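Local structure of IroE-like serine hydrolase (Shewanella oneidensis, 3GFF) at residues A[187-201]-A[220-232]. The protein is a putative serine hydrolase of the esterase D family that probably cleaves ester bonds. Residues are numbered along the deposited sequence; the frame is centred on the assembly and turned at random.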
ATOM      1  N   VAL A 187      14.596 -27.132   7.668  1.00 26.47           N
ATOM      2  CA  VAL A 187      15.212 -26.072   8.510  1.00 26.30           C
ATOM      3  C   VAL A 187      16.397 -26.626   9.341  1.00 26.34           C
ATOM      4  O   VAL A 187      17.523 -26.123   9.246  1.00 25.85           O
ATOM      5  CB  VAL A 187      14.111 -25.416   9.414  1.00 26.99           C
ATOM      6  CG1 VAL A 187      14.693 -24.622  10.577  1.00 27.22           C
ATOM      7  CG2 VAL A 187      13.197 -24.564   8.586  1.00 26.56           C
ATOM      8  N   VAL A 188      16.150 -27.682  10.110  1.00 25.52           N
ATOM      9  CA  VAL A 188      17.213 -28.372  10.882  1.00 26.00           C
ATOM     10  C   VAL A 188      18.408 -28.807  10.007  1.00 26.67           C
ATOM     11  O   VAL A 188      19.574 -28.668  10.403  1.00 25.92           O
ATOM     12  CB  VAL A 188      16.670 -29.628  11.602  1.00 26.06           C
ATOM     13  CG1 VAL A 188      17.830 -30.544  12.122  1.00 25.17           C
ATOM     14  CG2 VAL A 188      15.736 -29.224  12.735  1.00 25.39           C
ATOM     15  N   LYS A 189      18.096 -29.341   8.828  1.00 26.75           N
ATOM     16  CA  LYS A 189      19.098 -29.757   7.848  1.00 26.68           C
ATOM     17  C   LYS A 189      19.845 -28.510   7.333  1.00 26.08           C
ATOM     18  O   LYS A 189      20.993 -28.582   6.994  1.00 25.94           O
ATOM     19  CB  LYS A 189      18.404 -30.531   6.720  1.00 27.34           C
ATOM     20  CG  LYS A 189      19.265 -30.900   5.532  1.00 28.83           C
ATOM     21  CD  LYS A 189      18.465 -31.809   4.594  1.00 30.51           C
ATOM     22  CE  LYS A 189      19.349 -32.469   3.537  1.00 32.07           C
ATOM     23  NZ  LYS A 189      18.822 -33.849   3.196  1.00 32.74           N
ATOM     24  N   GLY A 190      19.158 -27.376   7.263  1.00 26.02           N
ATOM     25  CA  GLY A 190      19.776 -26.092   6.935  1.00 25.61           C
ATOM     26  C   GLY A 190      20.713 -26.034   5.752  1.00 25.13           C
ATOM     27  O   GLY A 190      20.421 -26.597   4.705  1.00 24.05           O
ATOM     28  N   ASP A 191      21.845 -25.353   5.937  1.00 25.15           N
ATOM     29  CA  ASP A 191      22.830 -25.117   4.873  1.00 23.90           C
ATOM     30  C   ASP A 191      22.178 -24.670   3.591  1.00 23.25           C
ATOM     31  O   ASP A 191      22.401 -25.234   2.529  1.00 22.10           O
ATOM     32  CB  ASP A 191      23.741 -26.344   4.650  1.00 25.42           C
ATOM     33  CG  ASP A 191      24.612 -26.629   5.832  1.00 25.82           C
ATOM     34  OD1 ASP A 191      24.867 -25.676   6.589  1.00 26.72           O
ATOM     35  OD2 ASP A 191      25.047 -27.795   6.013  1.00 28.19           O
ATOM     36  N   PHE A 192      21.370 -23.621   3.671  1.00 23.56           N
ATOM     37  CA  PHE A 192      20.744 -23.087   2.458  1.00 23.54           C
ATOM     38  C   PHE A 192      21.783 -22.415   1.571  1.00 24.10           C
ATOM     39  O   PHE A 192      22.797 -21.920   2.051  1.00 21.49           O
ATOM     40  CB  PHE A 192      19.637 -22.105   2.824  1.00 23.26           C
ATOM     41  CG  PHE A 192      18.481 -22.760   3.474  1.00 22.61           C
ATOM     42  CD1 PHE A 192      17.487 -23.330   2.703  1.00 23.00           C
ATOM     43  CD2 PHE A 192      18.396 -22.839   4.839  1.00 22.49           C
ATOM     44  CE1 PHE A 192      16.393 -23.938   3.288  1.00 23.15           C
ATOM     45  CE2 PHE A 192      17.318 -23.461   5.447  1.00 22.65           C
ATOM     46  CZ  PHE A 192      16.306 -24.005   4.659  1.00 23.47           C
ATOM     47  N   LYS A 193      21.526 -22.397   0.267  1.00 25.87           N
ATOM     48  CA  LYS A 193      22.488 -21.829  -0.658  1.00 26.11           C
ATOM     49  C   LYS A 193      22.218 -20.338  -0.919  1.00 25.77           C
ATOM     50  O   LYS A 193      21.774 -19.932  -1.994  1.00 24.92           O
ATOM     51  CB  LYS A 193      22.570 -22.689  -1.929  1.00 26.47           C
ATOM     52  CG  LYS A 193      23.209 -24.077  -1.658  1.00 26.89           C
ATOM     53  CD  LYS A 193      23.659 -24.702  -2.936  1.00 27.06           C
ATOM     54  CE  LYS A 193      24.432 -25.999  -2.768  1.00 26.94           C
ATOM     55  NZ  LYS A 193      23.601 -27.092  -2.330  1.00 26.28           N
ATOM     56  N   GLN A 194      22.525 -19.544   0.110  1.00 26.88           N
ATOM     57  CA  GLN A 194      22.353 -18.078   0.127  1.00 25.68           C
ATOM     58  C   GLN A 194      20.941 -17.695  -0.272  1.00 25.32           C
ATOM     59  O   GLN A 194      20.685 -17.070  -1.321  1.00 24.79           O
ATOM     60  CB  GLN A 194      23.391 -17.378  -0.761  1.00 25.87           C
ATOM     61  CG  GLN A 194      24.831 -17.595  -0.362  1.00 25.48           C
ATOM     62  CD  GLN A 194      25.094 -17.370   1.127  1.00 26.46           C
ATOM     63  OE1 GLN A 194      25.401 -18.322   1.852  1.00 27.26           O
ATOM     64  NE2 GLN A 194      24.980 -16.132   1.585  1.00 25.08           N
ATOM     65  N   LYS A 195      20.019 -18.115   0.583  1.00 24.47           N
ATOM     66  CA  LYS A 195      18.620 -17.866   0.381  1.00 23.98           C
ATOM     67  C   LYS A 195      18.141 -16.798   1.341  1.00 21.98           C
ATOM     68  O   LYS A 195      18.846 -16.433   2.291  1.00 22.28           O
ATOM     69  CB  LYS A 195      17.840 -19.164   0.561  1.00 23.65           C
ATOM     70  CG  LYS A 195      18.314 -20.302  -0.353  1.00 23.42           C
ATOM     71  CD  LYS A 195      17.976 -20.021  -1.804  1.00 22.62           C
ATOM     72  CE  LYS A 195      18.419 -21.119  -2.716  1.00 22.85           C
ATOM     73  NZ  LYS A 195      17.929 -20.898  -4.094  1.00 20.73           N
ATOM     74  N   GLN A 196      16.972 -16.259   1.019  1.00 22.70           N
ATOM     75  CA  GLN A 196      16.261 -15.244   1.810  1.00 22.64           C
ATOM     76  C   GLN A 196      14.778 -15.578   1.916  1.00 22.39           C
ATOM     77  O   GLN A 196      14.164 -15.984   0.953  1.00 22.74           O
ATOM     78  CB  GLN A 196      16.465 -13.833   1.241  1.00 22.75           C
ATOM     79  CG  GLN A 196      17.884 -13.255   1.584  1.00 23.03           C
ATOM     80  CD  GLN A 196      18.165 -11.913   0.903  1.00 22.80           C
ATOM     81  OE1 GLN A 196      18.638 -11.874  -0.216  1.00 26.17           O
ATOM     82  NE2 GLN A 196      17.940 -10.827   1.605  1.00 20.61           N
ATOM     83  N   LEU A 197      14.242 -15.423   3.121  1.00 22.50           N
ATOM     84  CA  LEU A 197      12.849 -15.671   3.431  1.00 22.67           C
ATOM     85  C   LEU A 197      12.343 -14.539   4.332  1.00 21.82           C
ATOM     86  O   LEU A 197      12.999 -14.163   5.310  1.00 21.63           O
ATOM     87  CB  LEU A 197      12.658 -17.007   4.170  1.00 23.43           C
ATOM     88  CG  LEU A 197      11.225 -17.246   4.699  1.00 24.33           C
ATOM     89  CD1 LEU A 197      10.195 -17.453   3.565  1.00 23.51           C
ATOM     90  CD2 LEU A 197      11.217 -18.418   5.648  1.00 23.99           C
ATOM     91  N   PHE A 198      11.200 -13.981   3.967  1.00 21.16           N
ATOM     92  CA  PHE A 198      10.494 -12.992   4.799  1.00 20.62           C
ATOM     93  C   PHE A 198       9.143 -13.582   5.059  1.00 20.81           C
ATOM     94  O   PHE A 198       8.468 -14.025   4.115  1.00 24.87           O
ATOM     95  CB  PHE A 198      10.354 -11.636   4.085  1.00 20.35           C
ATOM     96  CG  PHE A 198       9.418 -10.660   4.786  1.00 20.79           C
ATOM     97  CD1 PHE A 198       9.883  -9.826   5.788  1.00 20.46           C
ATOM     98  CD2 PHE A 198       8.086 -10.575   4.407  1.00 20.70           C
ATOM     99  CE1 PHE A 198       9.046  -8.929   6.425  1.00 20.43           C
ATOM    100  CE2 PHE A 198       7.241  -9.685   5.024  1.00 22.24           C
ATOM    101  CZ  PHE A 198       7.723  -8.861   6.052  1.00 21.81           C
HETATM  102  N   MSE A 199       8.730 -13.631   6.321  1.00 22.90           N
HETATM  103  CA  MSE A 199       7.367 -14.060   6.669  1.00 22.13           C
HETATM  104  C   MSE A 199       6.537 -12.906   7.236  1.00 22.80           C
HETATM  105  O   MSE A 199       6.984 -12.192   8.154  1.00 22.57           O
HETATM  106  CB  MSE A 199       7.382 -15.190   7.716  1.00 22.68           C
HETATM  107  CG  MSE A 199       7.905 -16.499   7.211  1.00 22.28           C
HETATM  108 SE   MSE A 199       8.068 -17.812   8.607  0.75 23.95          SE
HETATM  109  CE  MSE A 199       6.186 -17.886   9.191  1.00 20.77           C
ATOM    110  N   ALA A 200       5.325 -12.725   6.709  1.00 21.57           N
ATOM    111  CA  ALA A 200       4.370 -11.758   7.273  1.00 21.10           C
ATOM    112  C   ALA A 200       3.427 -12.656   8.041  1.00 20.37           C
ATOM    113  O   ALA A 200       3.040 -13.712   7.524  1.00 22.10           O
ATOM    114  CB  ALA A 200       3.588 -10.979   6.180  1.00 19.05           C
ATOM    115  N   ILE A 201       3.063 -12.254   9.252  1.00 20.75           N
ATOM    116  CA  ILE A 201       2.185 -13.044  10.093  1.00 20.29           C
ATOM    117  C   ILE A 201       1.063 -12.142  10.596  1.00 20.95           C
ATOM    118  O   ILE A 201       1.321 -11.209  11.364  1.00 19.54           O
ATOM    119  CB  ILE A 201       2.940 -13.685  11.308  1.00 19.80           C
ATOM    120  CG1 ILE A 201       4.153 -14.473  10.830  1.00 20.15           C
ATOM    121  CG2 ILE A 201       1.976 -14.588  12.126  1.00 18.06           C
ATOM    122  CD1 ILE A 201       5.106 -15.002  11.950  1.00 19.48           C
ATOM    123  N   ASN A 220       2.138 -20.262  12.333  1.00 21.79           N
ATOM    124  CA  ASN A 220       3.076 -19.281  11.772  1.00 21.85           C
ATOM    125  C   ASN A 220       4.106 -18.733  12.763  1.00 22.22           C
ATOM    126  O   ASN A 220       5.289 -18.661  12.440  1.00 20.50           O
ATOM    127  CB  ASN A 220       2.350 -18.105  11.095  1.00 21.74           C
ATOM    128  CG  ASN A 220       1.973 -18.405   9.644  1.00 21.02           C
ATOM    129  OD1 ASN A 220       2.745 -18.110   8.744  1.00 22.29           O
ATOM    130  ND2 ASN A 220       0.826 -19.014   9.426  1.00 21.23           N
ATOM    131  N   LEU A 221       3.631 -18.300  13.937  1.00 23.43           N
ATOM    132  CA  LEU A 221       4.482 -17.724  14.970  1.00 23.88           C
ATOM    133  C   LEU A 221       5.533 -18.702  15.522  1.00 25.01           C
ATOM    134  O   LEU A 221       6.654 -18.294  15.839  1.00 23.88           O
ATOM    135  CB  LEU A 221       3.620 -17.224  16.137  1.00 24.71           C
ATOM    136  CG  LEU A 221       2.709 -16.016  15.934  1.00 25.05           C
ATOM    137  CD1 LEU A 221       1.767 -15.890  17.163  1.00 24.29           C
ATOM    138  CD2 LEU A 221       3.515 -14.744  15.735  1.00 25.35           C
ATOM    139  N   ALA A 222       5.136 -19.967  15.671  1.00 24.77           N
ATOM    140  CA  ALA A 222       6.006 -21.004  16.170  1.00 25.48           C
ATOM    141  C   ALA A 222       7.066 -21.405  15.160  1.00 25.53           C
ATOM    142  O   ALA A 222       8.190 -21.777  15.550  1.00 25.75           O
ATOM    143  CB  ALA A 222       5.173 -22.256  16.607  1.00 25.92           C
ATOM    144  N   PHE A 223       6.721 -21.345  13.873  1.00 24.21           N
ATOM    145  CA  PHE A 223       7.673 -21.730  12.815  1.00 24.20           C
ATOM    146  C   PHE A 223       8.734 -20.636  12.662  1.00 23.85           C
ATOM    147  O   PHE A 223       9.925 -20.946  12.492  1.00 24.66           O
ATOM    148  CB  PHE A 223       6.937 -22.065  11.500  1.00 23.25           C
ATOM    149  CG  PHE A 223       7.827 -22.547  10.408  1.00 23.32           C
ATOM    150  CD1 PHE A 223       8.459 -23.787  10.502  1.00 23.90           C
ATOM    151  CD2 PHE A 223       8.022 -21.795   9.272  1.00 22.70           C
ATOM    152  CE1 PHE A 223       9.310 -24.228   9.506  1.00 23.02           C
ATOM    153  CE2 PHE A 223       8.866 -22.246   8.267  1.00 23.31           C
ATOM    154  CZ  PHE A 223       9.495 -23.469   8.387  1.00 23.51           C
ATOM    155  N   ALA A 224       8.292 -19.379  12.747  1.00 23.59           N
ATOM    156  CA  ALA A 224       9.167 -18.199  12.716  1.00 23.92           C
ATOM    157  C   ALA A 224      10.132 -18.250  13.910  1.00 25.22           C
ATOM    158  O   ALA A 224      11.346 -18.057  13.736  1.00 24.08           O
ATOM    159  CB  ALA A 224       8.321 -16.864  12.763  1.00 21.66           C
ATOM    160  N   ASP A 225       9.579 -18.510  15.111  1.00 27.28           N
ATOM    161  CA  ASP A 225      10.386 -18.670  16.335  1.00 28.90           C
ATOM    162  C   ASP A 225      11.397 -19.785  16.138  1.00 28.91           C
ATOM    163  O   ASP A 225      12.542 -19.643  16.536  1.00 29.59           O
ATOM    164  CB  ASP A 225       9.531 -18.956  17.577  1.00 30.10           C
ATOM    165  CG  ASP A 225       8.860 -17.701  18.147  1.00 32.17           C
ATOM    166  OD1 ASP A 225       9.090 -16.590  17.594  1.00 33.48           O
ATOM    167  OD2 ASP A 225       8.096 -17.820  19.156  1.00 33.50           O
ATOM    168  N   LYS A 226      10.984 -20.875  15.485  1.00 29.55           N
ATOM    169  CA  LYS A 226      11.900 -21.988  15.222  1.00 30.13           C
ATOM    170  C   LYS A 226      12.998 -21.572  14.258  1.00 28.87           C
ATOM    171  O   LYS A 226      14.170 -21.867  14.504  1.00 30.00           O
ATOM    172  CB  LYS A 226      11.170 -23.245  14.738  1.00 30.81           C
ATOM    173  CG  LYS A 226      12.088 -24.427  14.449  1.00 31.52           C
ATOM    174  CD  LYS A 226      11.314 -25.678  14.069  1.00 31.76           C
ATOM    175  CE  LYS A 226      10.919 -26.464  15.258  1.00 33.00           C
ATOM    176  NZ  LYS A 226      12.135 -27.151  15.808  1.00 34.47           N
ATOM    177  N   LEU A 227      12.643 -20.868  13.189  1.00 28.41           N
ATOM    178  CA  LEU A 227      13.645 -20.378  12.236  1.00 28.12           C
ATOM    179  C   LEU A 227      14.655 -19.415  12.917  1.00 27.68           C
ATOM    180  O   LEU A 227      15.858 -19.445  12.642  1.00 25.16           O
ATOM    181  CB  LEU A 227      12.978 -19.688  11.048  1.00 28.78           C
ATOM    182  CG  LEU A 227      12.420 -20.537   9.904  1.00 28.54           C
ATOM    183  CD1 LEU A 227      11.540 -19.725   9.078  1.00 28.94           C
ATOM    184  CD2 LEU A 227      13.531 -21.117   9.041  1.00 29.15           C
ATOM    185  N   THR A 228      14.152 -18.559  13.800  1.00 28.05           N
ATOM    186  CA  THR A 228      14.979 -17.575  14.488  1.00 27.99           C
ATOM    187  C   THR A 228      15.949 -18.251  15.440  1.00 29.26           C
ATOM    188  O   THR A 228      17.151 -17.979  15.391  1.00 29.99           O
ATOM    189  CB  THR A 228      14.098 -16.554  15.294  1.00 28.56           C
ATOM    190  OG1 THR A 228      13.231 -15.855  14.389  1.00 27.84           O
ATOM    191  CG2 THR A 228      14.979 -15.548  16.067  1.00 26.94           C
ATOM    192  N   LYS A 229      15.419 -19.146  16.276  1.00 29.33           N
ATOM    193  CA  LYS A 229      16.199 -19.862  17.254  1.00 29.92           C
ATOM    194  C   LYS A 229      17.237 -20.784  16.585  1.00 30.47           C
ATOM    195  O   LYS A 229      18.410 -20.786  16.985  1.00 29.15           O
ATOM    196  CB  LYS A 229      15.293 -20.695  18.175  1.00 31.81           C
ATOM    197  CG  LYS A 229      15.979 -21.044  19.496  1.00 33.87           C
ATOM    198  CD  LYS A 229      15.394 -22.253  20.222  1.00 35.30           C
ATOM    199  CE  LYS A 229      15.842 -23.563  19.559  1.00 35.86           C
ATOM    200  NZ  LYS A 229      15.392 -24.755  20.329  1.00 36.69           N
ATOM    201  N   LEU A 230      16.785 -21.572  15.595  1.00 30.33           N
ATOM    202  CA  LEU A 230      17.650 -22.508  14.836  1.00 30.03           C
ATOM    203  C   LEU A 230      18.678 -21.805  13.967  1.00 28.57           C
ATOM    204  O   LEU A 230      19.783 -22.332  13.796  1.00 27.71           O
ATOM    205  CB  LEU A 230      16.850 -23.477  13.964  1.00 30.60           C
ATOM    206  CG  LEU A 230      16.418 -24.795  14.603  1.00 31.82           C
ATOM    207  CD1 LEU A 230      15.826 -24.692  16.044  1.00 32.03           C
ATOM    208  CD2 LEU A 230      15.442 -25.449  13.620  1.00 32.33           C
ATOM    209  N   ALA A 231      18.318 -20.638  13.428  1.00 26.14           N
ATOM    210  CA  ALA A 231      19.234 -19.834  12.610  1.00 25.56           C
ATOM    211  C   ALA A 231      20.007 -20.663  11.579  1.00 25.87           C
ATOM    212  O   ALA A 231      21.235 -20.638  11.587  1.00 26.20           O
ATOM    213  CB  ALA A 231      20.231 -19.092  13.528  1.00 25.61           C
ATOM    214  N   PRO A 232      19.302 -21.373  10.669  1.00 25.27           N
ATOM    215  CA  PRO A 232      20.021 -22.199   9.706  1.00 24.68           C
ATOM    216  C   PRO A 232      21.053 -21.397   8.935  1.00 24.28           C
ATOM    217  O   PRO A 232      20.821 -20.229   8.626  1.00 25.13           O
ATOM    218  CB  PRO A 232      18.905 -22.694   8.758  1.00 25.38           C
ATOM    219  CG  PRO A 232      17.749 -21.840   9.012  1.00 25.29           C
ATOM    220  CD  PRO A 232      17.840 -21.413  10.429  1.00 25.93           C
TER
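Strand 195-201 belongs to the mixed sheet of an alpha/beta-hydrolase fold, and helix 215-230 packs on it through Leu197, Met199 and Ile201; the axes of the strand and helix segment 220-230 approach to 9.5 Å and run at 149°, nearly antiparallel. Selenomethionine Met199 sits in the middle of the contact: its SE reaches the Phe223 ring obliquely, 4.0 Å from CD2, a Met-aromatic contact, while Leu227 CD1 sits equally near. The bend at chi3 (60°) turns CE toward Asn220, where it lies 3.5 Å from OD1; the side-chain ND2 of Asn220 is hydrogen-bonded to the backbone oxygens of Thr170 and His216. Two residues earlier on the strand, Leu197 CD2 meets Leu227 CD1. Strand 195-201, helix 215-230 and strand 235-241 make a beta-alpha-beta crossover, the two strands being parallel neighbours, and Phe237 touches Leu197, Met199 and Leu227. At the strand's far end Ile201 spreads over the helix, CD1 against Ala224 CB (3.8 Å) and CG2 against Asn220 CB and Leu221 CD2. An alanine here is likely to leave Ala224 and Leu221 without their apolar partner. The last turn of helix 178-189 adds Val187, whose CG2 packs on Leu227 CD2 and Phe223 CZ; its CG1 approaches Leu230 CD2 unusually closely, a detail that is doubtful. Beyond Leu230, Pro232 CB meets the edge of the Phe192 ring, 3.8 Å from CE2.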